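Local coordinates for putative branched chain amino acid ABC transporter, periplasmic amino acid-binding protein (Brucella ovis, PDB 4XFK), which is probably the periplasmic substrate-binding component of an ABC transport system for branched-chain and related small amino acids, at residues A[24-29]-A[246-251]; A[262-267]-A[372-377]. The protein carries 1 engineered substitution. One frame throughout, in Å; residues are numbered along the deposited sequence. Where two conformers were deposited one is given.

Interaction 1 of 2, residues A[24-29]-A[246-251]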
loop_
_atom_site.group_PDB
_atom_site.type_symbol
_atom_site.label_atom_id
_atom_site.label_comp_id
_atom_site.label_asym_id
_atom_site.label_seq_id
_atom_site.Cartn_x
_atom_site.Cartn_y
_atom_site.Cartn_z
ATOM N N GLN A 24 -10.607 5.957 13.891
ATOM C CA GLN A 24 -9.754 6.172 12.727
ATOM C C GLN A 24 -8.923 4.942 12.382
ATOM O O GLN A 24 -8.024 5.024 11.547
ATOM C CB GLN A 24 -8.795 7.346 12.959
ATOM C CG GLN A 24 -9.436 8.637 13.415
ATOM C CD GLN A 24 -10.581 9.085 12.534
ATOM O OE1 GLN A 24 -10.578 8.878 11.316
ATOM N NE2 GLN A 24 -11.574 9.715 13.149
ATOM N N ALA A 25 -9.215 3.805 13.011
ATOM C CA ALA A 25 -8.320 2.645 12.940
ATOM C C ALA A 25 -8.657 1.629 11.855
ATOM O O ALA A 25 -8.024 0.590 11.797
ATOM C CB ALA A 25 -8.249 1.943 14.314
ATOM N N SER A 26 -9.616 1.899 10.974
ATOM C CA SER A 26 -10.026 0.856 10.036
ATOM C C SER A 26 -8.867 0.366 9.158
ATOM O O SER A 26 -8.716 -0.841 8.940
ATOM C CB SER A 26 -11.239 1.272 9.196
ATOM O OG SER A 26 -10.962 2.399 8.390
ATOM N N THR A 27 -8.032 1.280 8.674
ATOM C CA THR A 27 -6.909 0.862 7.849
ATOM C C THR A 27 -5.819 0.188 8.686
ATOM O O THR A 27 -5.308 -0.872 8.309
ATOM C CB THR A 27 -6.355 2.040 7.027
ATOM O OG1 THR A 27 -7.374 2.483 6.124
ATOM C CG2 THR A 27 -5.139 1.627 6.210
ATOM N N GLY A 28 -5.482 0.781 9.831
ATOM C CA GLY A 28 -4.479 0.204 10.713
ATOM C C GLY A 28 -4.833 -1.207 11.145
ATOM O O GLY A 28 -3.959 -2.074 11.246
ATOM N N LEU A 29 -6.121 -1.465 11.366
ATOM C CA LEU A 29 -6.550 -2.806 11.769
ATOM C C LEU A 29 -6.413 -3.832 10.646
ATOM O O LEU A 29 -6.247 -5.026 10.906
ATOM C CB LEU A 29 -7.978 -2.776 12.317
ATOM C CG LEU A 29 -8.093 -2.118 13.690
ATOM C CD1 LEU A 29 -9.554 -1.840 14.018
ATOM C CD2 LEU A 29 -7.465 -2.996 14.766
ATOM N N LEU A 246 -10.144 2.081 -3.951
ATOM C CA LEU A 246 -11.592 1.885 -3.941
ATOM C C LEU A 246 -12.020 0.570 -3.293
ATOM O O LEU A 246 -13.141 0.475 -2.791
ATOM C CB LEU A 246 -12.177 1.989 -5.349
ATOM C CG LEU A 246 -13.700 2.097 -5.426
ATOM C CD1 LEU A 246 -14.213 3.357 -4.744
ATOM C CD2 LEU A 246 -14.159 2.041 -6.868
ATOM N N ASP A 247 -11.141 -0.436 -3.269
ATOM C CA ASP A 247 -11.526 -1.729 -2.689
ATOM C C ASP A 247 -11.409 -1.773 -1.158
ATOM O O ASP A 247 -11.615 -2.820 -0.557
ATOM C CB ASP A 247 -10.794 -2.906 -3.353
ATOM C CG ASP A 247 -9.300 -2.866 -3.146
ATOM O OD1 ASP A 247 -8.760 -1.763 -2.962
ATOM O OD2 ASP A 247 -8.669 -3.940 -3.171
ATOM N N GLN A 248 -11.117 -0.642 -0.521
ATOM C CA GLN A 248 -11.301 -0.564 0.920
ATOM C C GLN A 248 -12.746 -0.913 1.246
ATOM O O GLN A 248 -13.662 -0.399 0.618
ATOM C CB GLN A 248 -10.989 0.836 1.456
ATOM C CG GLN A 248 -11.265 0.926 2.959
ATOM C CD GLN A 248 -10.783 2.208 3.606
ATOM O OE1 GLN A 248 -10.439 3.174 2.928
ATOM N NE2 GLN A 248 -10.734 2.211 4.935
ATOM N N PRO A 249 -12.958 -1.785 2.240
ATOM C CA PRO A 249 -14.338 -2.139 2.595
ATOM C C PRO A 249 -15.198 -0.912 2.881
ATOM O O PRO A 249 -14.748 0.009 3.579
ATOM C CB PRO A 249 -14.155 -2.993 3.848
ATOM C CG PRO A 249 -12.822 -3.651 3.635
ATOM C CD PRO A 249 -11.970 -2.588 2.986
ATOM N N GLY A 250 -16.400 -0.896 2.303
ATOM C CA GLY A 250 -17.369 0.168 2.510
ATOM C C GLY A 250 -17.674 1.033 1.290
ATOM O O GLY A 250 -18.783 1.565 1.160
ATOM N N ASN A 251 -16.697 1.207 0.402
ATOM C CA ASN A 251 -16.870 2.106 -0.739
ATOM C C ASN A 251 -17.936 1.679 -1.743
ATOM O O ASN A 251 -18.678 2.519 -2.254
ATOM C CB ASN A 251 -15.555 2.285 -1.484
ATOM C CG ASN A 251 -14.601 3.181 -0.764
ATOM O OD1 ASN A 251 -14.977 4.249 -0.289
ATOM N ND2 ASN A 251 -13.347 2.774 -0.700
#
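The amide nitrogen of Q248 reaches across to the N-terminal part of helix 26-44, where its NE2 comes within 3.6 Å of OG1 of T27. An approach to OG of S26 is doubtful: it belongs to one of two conformers of that serine, and its angle is too poor for a hydrogen bond. CG of Q248 lies opposite its own backbone N (chi1 177°), and the extended chain carries NE2 across the gap, although the CA atoms of T27 and Q248 are 8.3 Å apart. It meets the T27 side chain at about a right angle. In T27 the first torsion of -63° sets OG1 beside the backbone N, leaving CG2 anti to that N.

Both polar ends have firmer partners elsewhere. OE1 of Q248 accepts from the backbone N of S222, which anchors the amide, and OG1 of T27 is hydrogen-bonded to OH of Y294, whose own N binds OD2 of D247. Behind Q248 the loop is braced by N251: its ND2 donates a hydrogen bond to O of L246 (3.1 Å), from above the carbonyl plane. G250 forms the N-cap of helix 251-255.

The T27 side chain lies about 5 Å from a bound sodium ion, probably the one held by Y31, G85 and G116. The direct contact buries only 76 Å² and is loose, its polar atoms unbonded to each other; the firm polar link runs from T27 through Y294 to D247, consistent with a bridge between the two lobes of a periplasmic binding protein.

Interaction 2 of 2, residues A[262-267]-A[372-377]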
loop_
_atom_site.group_PDB
_atom_site.type_symbol
_atom_site.label_atom_id
_atom_site.label_comp_id
_atom_site.label_asym_id
_atom_site.label_seq_id
_atom_site.Cartn_x
_atom_site.Cartn_y
_atom_site.Cartn_z
ATOM N N HIS A 262 -16.451 1.710 -11.876
ATOM C CA HIS A 262 -15.314 2.378 -11.242
ATOM C C HIS A 262 -14.108 1.454 -11.234
ATOM O O HIS A 262 -14.251 0.230 -11.338
ATOM C CB HIS A 262 -15.676 2.865 -9.844
ATOM C CG HIS A 262 -16.834 3.804 -9.842
ATOM N ND1 HIS A 262 -16.703 5.145 -10.135
ATOM C CD2 HIS A 262 -18.155 3.588 -9.635
ATOM C CE1 HIS A 262 -17.893 5.719 -10.093
ATOM N NE2 HIS A 262 -18.790 4.794 -9.799
ATOM N N ILE A 263 -12.924 2.045 -11.119
ATOM C CA ILE A 263 -11.683 1.339 -11.399
ATOM C C ILE A 263 -10.677 1.476 -10.259
ATOM O O ILE A 263 -10.588 2.520 -9.605
ATOM C CB ILE A 263 -11.029 1.901 -12.701
ATOM C CG1 ILE A 263 -12.042 1.984 -13.854
ATOM C CG2 ILE A 263 -9.813 1.082 -13.128
ATOM C CD1 ILE A 263 -12.549 0.630 -14.325
ATOM N N VAL A 264 -9.913 0.417 -10.029
ATOM C CA VAL A 264 -8.815 0.448 -9.065
ATOM C C VAL A 264 -7.662 -0.371 -9.639
ATOM O O VAL A 264 -7.888 -1.306 -10.407
ATOM C CB VAL A 264 -9.264 -0.106 -7.682
ATOM C CG1 VAL A 264 -9.514 -1.612 -7.739
ATOM C CG2 VAL A 264 -8.266 0.245 -6.571
ATOM N N SER A 265 -6.429 0.004 -9.305
ATOM C CA SER A 265 -5.258 -0.805 -9.629
ATOM C C SER A 265 -4.579 -1.184 -8.320
ATOM O O SER A 265 -4.270 -0.306 -7.504
ATOM C CB SER A 265 -4.292 -0.030 -10.515
ATOM O OG SER A 265 -3.182 -0.854 -10.832
ATOM N N THR A 266 -4.388 -2.487 -8.106
ATOM C CA THR A 266 -3.813 -2.992 -6.853
ATOM C C THR A 266 -2.897 -4.184 -7.134
ATOM O O THR A 266 -2.896 -4.705 -8.244
ATOM C CB THR A 266 -4.894 -3.465 -5.850
ATOM O OG1 THR A 266 -5.295 -4.789 -6.199
ATOM C CG2 THR A 266 -6.086 -2.530 -5.786
ATOM N N PRO A 267 -2.116 -4.625 -6.130
ATOM C CA PRO A 267 -1.247 -5.785 -6.366
ATOM C C PRO A 267 -1.965 -7.138 -6.414
ATOM O O PRO A 267 -1.287 -8.159 -6.514
ATOM C CB PRO A 267 -0.305 -5.769 -5.151
ATOM C CG PRO A 267 -0.406 -4.402 -4.577
ATOM C CD PRO A 267 -1.793 -3.946 -4.859
ATOM N N TYR A 372 -22.037 -6.423 -6.603
ATOM C CA TYR A 372 -20.830 -6.035 -7.328
ATOM C C TYR A 372 -19.559 -6.430 -6.592
ATOM O O TYR A 372 -19.519 -6.430 -5.370
ATOM C CB TYR A 372 -20.810 -4.517 -7.536
ATOM C CG TYR A 372 -21.900 -4.014 -8.459
ATOM C CD1 TYR A 372 -23.172 -3.703 -7.980
ATOM C CD2 TYR A 372 -21.655 -3.854 -9.813
ATOM C CE1 TYR A 372 -24.171 -3.255 -8.833
ATOM C CE2 TYR A 372 -22.641 -3.403 -10.672
ATOM C CZ TYR A 372 -23.894 -3.103 -10.179
ATOM O OH TYR A 372 -24.862 -2.657 -11.052
ATOM N N GLY A 373 -18.509 -6.732 -7.349
ATOM C CA GLY A 373 -17.181 -6.862 -6.787
ATOM C C GLY A 373 -16.158 -6.371 -7.784
ATOM O O GLY A 373 -16.504 -5.839 -8.844
ATOM N N PHE A 374 -14.891 -6.574 -7.458
ATOM C CA PHE A 374 -13.802 -6.153 -8.318
ATOM C C PHE A 374 -13.414 -7.262 -9.281
ATOM O O PHE A 374 -13.048 -8.355 -8.873
ATOM C CB PHE A 374 -12.633 -5.669 -7.459
ATOM C CG PHE A 374 -12.948 -4.395 -6.734
ATOM C CD1 PHE A 374 -13.546 -4.415 -5.483
ATOM C CD2 PHE A 374 -12.705 -3.166 -7.337
ATOM C CE1 PHE A 374 -13.874 -3.227 -4.829
ATOM C CE2 PHE A 374 -13.026 -1.985 -6.684
ATOM C CZ PHE A 374 -13.610 -2.018 -5.431
ATOM N N LEU A 375 -13.528 -6.966 -10.573
ATOM C CA LEU A 375 -13.250 -7.924 -11.634
ATOM C C LEU A 375 -11.977 -7.475 -12.337
ATOM O O LEU A 375 -11.909 -6.350 -12.831
ATOM C CB LEU A 375 -14.406 -7.926 -12.634
ATOM C CG LEU A 375 -14.276 -8.878 -13.825
ATOM C CD1 LEU A 375 -14.582 -10.297 -13.395
ATOM C CD2 LEU A 375 -15.191 -8.446 -14.976
ATOM N N PRO A 376 -10.954 -8.345 -12.378
ATOM C CA PRO A 376 -9.696 -7.964 -13.031
ATOM C C PRO A 376 -9.836 -7.930 -14.552
ATOM O O PRO A 376 -10.521 -8.789 -15.112
ATOM C CB PRO A 376 -8.738 -9.086 -12.616
ATOM C CG PRO A 376 -9.619 -10.276 -12.407
ATOM C CD PRO A 376 -10.942 -9.745 -11.908
ATOM N N PHE A 377 -9.204 -6.958 -15.210
ATOM C CA PHE A 377 -9.226 -6.924 -16.676
ATOM C C PHE A 377 -7.857 -6.736 -17.337
ATOM O O PHE A 377 -7.735 -6.886 -18.552
ATOM C CB PHE A 377 -10.243 -5.906 -17.213
ATOM C CG PHE A 377 -9.940 -4.473 -16.859
ATOM C CD1 PHE A 377 -9.045 -3.728 -17.616
ATOM C CD2 PHE A 377 -10.583 -3.857 -15.792
ATOM C CE1 PHE A 377 -8.776 -2.406 -17.301
ATOM C CE2 PHE A 377 -10.315 -2.540 -15.476
ATOM C CZ PHE A 377 -9.424 -1.808 -16.240
#
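V264 meets the ring of F374 with a single methyl, CG1, which lies 3.6 Å from CD2 and 3.7 Å from CE2, nearest the bond between those two ring atoms. The approach is oblique, and the two side chains cross at about a right angle. The valine torsion (chi1 70°) places CG1 between the backbone N and the carbonyl carbon and turns CG2 anti to the N. In both residues CB points toward the other segment.

The second pair is built differently. Neither I263 nor F377 aims its CB at the other segment; the outer atoms make the contact, CD1 of I263 lying 4.0 Å from CE2 of F377. These side chains also cross nearly perpendicularly and again meet obliquely. F377 gets there through a first torsion of 64°, and its ring has a second partner in a cation-pi contact with K152.

All four groups are apolar where they touch, so packing alone joins the segments. V264 and F374 are the nearest CA pair, at 8.3 Å. Strands 263-266 and 373-380 both pair antiparallel with the broken strand 350-360, and they cross steeply where these side chains meet. V264 shares backbone hydrogen bonds with Q357 of strand 350-360, against which F374 also packs. On its other edge strand 263-266 runs parallel to 240-243, while I263 leans on V145 and M149 of helix 138-152.

From the N terminus, the chain enters interaction 1 in the N-terminal part of helix 26-44, beside the five-stranded parallel sheet, and closes that loop 217 residues later in the loop between strand 240-243 and helix 251-255. Interaction 2 then opens on the next strand, 263-266, and closes at 373-380, 105 residues on, so the two loops follow in series and neither crosses nor encloses the other. The first ties the lobe built on the parallel sheet to the lobe built on the mixed sheet; the second joins two strands that both pair with 350-360 in the curled mixed sheet. They meet directly: CB of D247 packs 3.4 Å from CE1 of F374, and CD2 of L246 lies 3.4 Å from CB of H262.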